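Local coordinates for protein hydrolase, NUDIX family (Clostridium perfringens ATCC 13124, PDB 3F6A) that probably hydrolyses a nucleoside diphosphate linked to another moiety, as a member of the NUDIX hydrolase family, at residues D17-M30 against I116-E128. Residues are numbered along the deposited sequence; the frame is centred on the assembly and turned at random.
Sequences DKVLLHLHKKAKKM and IGESKILKWYSKE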
# COMPACT_ATOMS: atom_id res chain seq x y z
N ASP A 17 8.26 22.76 10.49
CA ASP A 17 7.55 23.26 9.32
C ASP A 17 8.24 23.05 7.97
O ASP A 17 7.95 23.76 7.01
CB ASP A 17 7.20 24.74 9.51
CG ASP A 17 6.32 24.98 10.72
OD1 ASP A 17 5.27 24.31 10.85
OD2 ASP A 17 6.68 25.84 11.56
N LYS A 18 9.14 22.07 7.89
CA LYS A 18 9.83 21.80 6.63
C LYS A 18 9.92 20.30 6.32
O LYS A 18 9.80 19.47 7.22
CB LYS A 18 11.24 22.42 6.66
CG LYS A 18 11.24 23.91 6.99
CD LYS A 18 12.55 24.58 6.61
CE LYS A 18 12.50 26.07 6.94
NZ LYS A 18 13.68 26.82 6.40
N VAL A 19 10.12 19.98 5.05
CA VAL A 19 10.22 18.59 4.62
C VAL A 19 11.57 18.36 3.96
O VAL A 19 12.09 19.24 3.28
CB VAL A 19 9.08 18.23 3.63
CG1 VAL A 19 9.12 19.18 2.44
CG2 VAL A 19 9.20 16.79 3.19
N LEU A 20 12.13 17.17 4.15
CA LEU A 20 13.45 16.81 3.62
C LEU A 20 13.50 16.07 2.29
O LEU A 20 12.74 15.15 2.05
CB LEU A 20 14.19 15.97 4.67
CG LEU A 20 15.51 15.32 4.25
CD1 LEU A 20 16.57 16.41 4.04
CD2 LEU A 20 15.96 14.33 5.32
N LEU A 21 14.44 16.49 1.44
CA LEU A 21 14.65 15.85 0.14
C LEU A 21 16.16 15.78 -0.07
O LEU A 21 16.91 16.51 0.57
CB LEU A 21 14.04 16.69 -1.00
CG LEU A 21 12.53 16.96 -1.01
CD1 LEU A 21 12.21 17.96 -2.11
CD2 LEU A 21 11.76 15.66 -1.22
N HIS A 22 16.62 14.90 -0.95
CA HIS A 22 18.05 14.83 -1.22
C HIS A 22 18.29 14.65 -2.71
O HIS A 22 17.44 14.11 -3.42
CB HIS A 22 18.72 13.72 -0.38
CG HIS A 22 18.48 12.32 -0.86
ND1 HIS A 22 17.41 11.96 -1.66
CD2 HIS A 22 19.16 11.17 -0.61
CE1 HIS A 22 17.44 10.66 -1.87
NE2 HIS A 22 18.49 10.15 -1.25
N LEU A 23 19.42 15.15 -3.20
CA LEU A 23 19.76 15.05 -4.62
C LEU A 23 20.18 13.62 -4.95
O LEU A 23 21.22 13.15 -4.51
CB LEU A 23 20.90 16.03 -4.96
CG LEU A 23 20.95 16.56 -6.40
CD1 LEU A 23 22.20 17.41 -6.58
CD2 LEU A 23 20.95 15.42 -7.40
N HIS A 24 19.38 12.94 -5.75
CA HIS A 24 19.67 11.56 -6.10
C HIS A 24 21.08 11.30 -6.63
O HIS A 24 21.66 10.25 -6.33
CB HIS A 24 18.66 11.04 -7.12
CG HIS A 24 18.62 9.54 -7.20
ND1 HIS A 24 17.99 8.77 -6.25
CD2 HIS A 24 19.19 8.68 -8.07
CE1 HIS A 24 18.18 7.49 -6.53
NE2 HIS A 24 18.90 7.41 -7.63
N LYS A 25 21.63 12.24 -7.39
CA LYS A 25 22.97 12.10 -7.97
C LYS A 25 22.89 11.09 -9.12
O LYS A 25 22.18 10.09 -9.04
CB LYS A 25 24.00 11.65 -6.93
CG LYS A 25 24.29 10.16 -6.89
CD LYS A 25 25.53 9.86 -6.06
CE LYS A 25 25.37 10.30 -4.62
NZ LYS A 25 26.60 10.02 -3.83
N LYS A 26 23.64 11.34 -10.19
CA LYS A 26 23.61 10.49 -11.38
C LYS A 26 22.22 10.69 -11.96
O LYS A 26 21.78 9.97 -12.86
CB LYS A 26 23.83 9.02 -11.02
CG LYS A 26 25.26 8.68 -10.62
CD LYS A 26 25.43 7.19 -10.38
CE LYS A 26 26.88 6.85 -10.05
NZ LYS A 26 27.37 7.60 -8.86
N ALA A 27 21.53 11.68 -11.41
CA ALA A 27 20.18 12.06 -11.80
C ALA A 27 19.88 13.35 -11.04
O ALA A 27 19.16 13.35 -10.04
CB ALA A 27 19.19 10.98 -11.41
N LYS A 28 20.47 14.45 -11.50
CA LYS A 28 20.31 15.75 -10.88
C LYS A 28 18.84 16.11 -10.64
O LYS A 28 18.22 16.79 -11.46
CB LYS A 28 20.96 16.82 -11.76
CG LYS A 28 21.67 17.95 -11.01
CD LYS A 28 22.31 18.95 -11.97
CE LYS A 28 23.25 19.90 -11.25
NZ LYS A 28 22.58 20.69 -10.18
N LYS A 29 18.29 15.65 -9.52
CA LYS A 29 16.90 15.92 -9.17
C LYS A 29 16.68 15.67 -7.68
O LYS A 29 17.22 14.71 -7.12
CB LYS A 29 15.96 15.03 -9.98
CG LYS A 29 16.07 13.56 -9.61
CD LYS A 29 14.92 12.73 -10.17
CE LYS A 29 15.04 12.53 -11.67
NZ LYS A 29 14.10 11.47 -12.13
N MSE A 30 15.88 16.51 -7.04
CA MSE A 30 15.58 16.35 -5.62
C MSE A 30 14.51 15.28 -5.42
O MSE A 30 13.48 15.28 -6.10
CB MSE A 30 15.11 17.67 -5.02
CG MSE A 30 16.16 18.77 -5.07
SE MSE A 30 17.89 18.22 -4.36
CE MSE A 30 17.46 18.29 -2.50
N ILE A 116 28.00 6.42 4.43
CA ILE A 116 28.90 6.29 3.30
C ILE A 116 28.26 6.00 1.95
O ILE A 116 27.41 5.13 1.81
CB ILE A 116 29.96 5.19 3.58
CG1 ILE A 116 31.08 5.26 2.54
CG2 ILE A 116 29.30 3.82 3.56
CD1 ILE A 116 32.19 4.27 2.78
N GLY A 117 28.69 6.76 0.94
CA GLY A 117 28.19 6.55 -0.40
C GLY A 117 26.78 7.02 -0.72
O GLY A 117 26.32 6.85 -1.85
N GLU A 118 26.10 7.59 0.26
CA GLU A 118 24.74 8.08 0.04
C GLU A 118 24.83 9.52 -0.45
O GLU A 118 25.89 10.15 -0.31
CB GLU A 118 23.94 8.06 1.34
CG GLU A 118 23.82 6.70 2.01
CD GLU A 118 22.83 5.77 1.33
OE1 GLU A 118 22.52 4.73 1.92
OE2 GLU A 118 22.36 6.10 0.22
N SER A 119 23.75 10.04 -1.01
CA SER A 119 23.73 11.43 -1.47
C SER A 119 24.09 12.33 -0.30
O SER A 119 23.57 12.14 0.81
CB SER A 119 22.35 11.81 -2.00
OG SER A 119 22.28 13.21 -2.19
N LYS A 120 24.97 13.30 -0.52
CA LYS A 120 25.39 14.20 0.55
C LYS A 120 24.75 15.59 0.47
O LYS A 120 25.11 16.49 1.23
CB LYS A 120 26.91 14.33 0.57
CG LYS A 120 27.63 13.01 0.87
CD LYS A 120 27.16 12.41 2.19
CE LYS A 120 27.84 11.07 2.45
NZ LYS A 120 29.31 11.23 2.54
N ILE A 121 23.80 15.76 -0.45
CA ILE A 121 23.10 17.03 -0.59
C ILE A 121 21.66 16.85 -0.12
O ILE A 121 20.84 16.29 -0.85
CB ILE A 121 23.08 17.50 -2.06
CG1 ILE A 121 24.51 17.57 -2.60
CG2 ILE A 121 22.42 18.87 -2.15
CD1 ILE A 121 24.60 17.90 -4.08
N LEU A 122 21.38 17.30 1.09
CA LEU A 122 20.05 17.20 1.68
C LEU A 122 19.56 18.60 2.02
O LEU A 122 20.28 19.39 2.62
CB LEU A 122 20.10 16.34 2.95
CG LEU A 122 20.29 14.83 2.82
CD1 LEU A 122 21.64 14.51 2.22
CD2 LEU A 122 20.17 14.19 4.19
N LYS A 123 18.32 18.90 1.64
CA LYS A 123 17.77 20.22 1.90
C LYS A 123 16.37 20.15 2.49
O LYS A 123 15.59 19.26 2.16
CB LYS A 123 17.76 21.04 0.62
CG LYS A 123 19.14 21.22 -0.01
CD LYS A 123 19.11 22.24 -1.14
CE LYS A 123 18.70 23.61 -0.63
NZ LYS A 123 18.63 24.63 -1.72
N TRP A 124 16.05 21.11 3.36
CA TRP A 124 14.73 21.17 3.96
C TRP A 124 13.94 22.25 3.24
O TRP A 124 14.46 23.32 2.95
CB TRP A 124 14.82 21.49 5.45
CG TRP A 124 15.44 20.39 6.27
CD1 TRP A 124 16.77 20.25 6.58
CD2 TRP A 124 14.77 19.29 6.88
NE1 TRP A 124 16.95 19.13 7.36
CE2 TRP A 124 15.74 18.52 7.56
CE3 TRP A 124 13.42 18.89 6.93
CZ2 TRP A 124 15.41 17.37 8.27
CZ3 TRP A 124 13.10 17.74 7.64
CH2 TRP A 124 14.09 16.99 8.31
N TYR A 125 12.67 21.96 2.95
CA TYR A 125 11.83 22.91 2.23
C TYR A 125 10.57 23.31 2.97
O TYR A 125 9.87 22.48 3.56
CB TYR A 125 11.42 22.32 0.88
CG TYR A 125 12.58 22.02 -0.04
CD1 TYR A 125 12.89 22.87 -1.10
CD2 TYR A 125 13.35 20.87 0.13
CE1 TYR A 125 13.94 22.59 -1.96
CE2 TYR A 125 14.40 20.58 -0.71
CZ TYR A 125 14.69 21.44 -1.76
OH TYR A 125 15.73 21.15 -2.61
N SER A 126 10.27 24.61 2.92
CA SER A 126 9.08 25.15 3.55
C SER A 126 7.97 25.01 2.51
O SER A 126 8.24 24.78 1.33
CB SER A 126 9.28 26.64 3.86
OG SER A 126 9.49 27.35 2.65
N LYS A 127 6.72 25.16 2.94
CA LYS A 127 5.62 25.05 1.99
C LYS A 127 5.81 26.15 0.95
O LYS A 127 5.38 26.02 -0.19
CB LYS A 127 4.27 25.20 2.71
CG LYS A 127 3.07 25.12 1.77
CD LYS A 127 1.98 24.18 2.28
CE LYS A 127 1.37 24.63 3.60
NZ LYS A 127 2.26 24.40 4.78
N GLU A 128 6.49 27.23 1.35
CA GLU A 128 6.75 28.34 0.45
C GLU A 128 7.77 27.94 -0.61
O GLU A 128 7.59 28.24 -1.79
CB GLU A 128 7.25 29.56 1.22
CG GLU A 128 6.23 30.15 2.19
CD GLU A 128 6.53 31.60 2.55
OE1 GLU A 128 7.63 31.86 3.09
OE2 GLU A 128 5.67 32.47 2.30
O HOH W 1 14.89 26.15 3.54
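S119 donates its hydroxyl to the carbonyl of L23, OG to O 2.6 Å, approaching from out of the carbonyl plane; chi1 of 169° swings OG away from its own backbone N and onto that oxygen. Next to it, L23 N is hydrogen-bonded to I121 O at 3.0 Å. Two reciprocal pairs of backbone hydrogen bonds follow, L21 with K123 and V19 with Y125, the shortest of the four being Y125 N to V19 O at 2.8 Å. A water bridges K18 NZ and W124 O beyond them. With strand directions 154° apart, this is antiparallel pairing, placing strand 122-125 beside strand 18-23 within the mixed sheet of the NUDIX fold, between helices 43-55 and 138-150. L20 and W124 face the side of helix 43-55: L20 CB sits over the six-membered ring of W124, 3.6 Å from its centroid and 12° off the normal, a CH-pi contact. The indole NE1 of W124 is hydrogen-bonded to F110 O, outside the two segments. On the side of helix 138-150, L21 CD1 meets Y125 CE2 at 3.7 Å, the two side chains crossing nearly at right angles. Selenomethionine M30, bent at chi2 and chi3, brings CE to the edge of the Y125 ring, 3.3 Å from its OH. L23 and I121 run side by side, CD1 to CD1 3.5 Å.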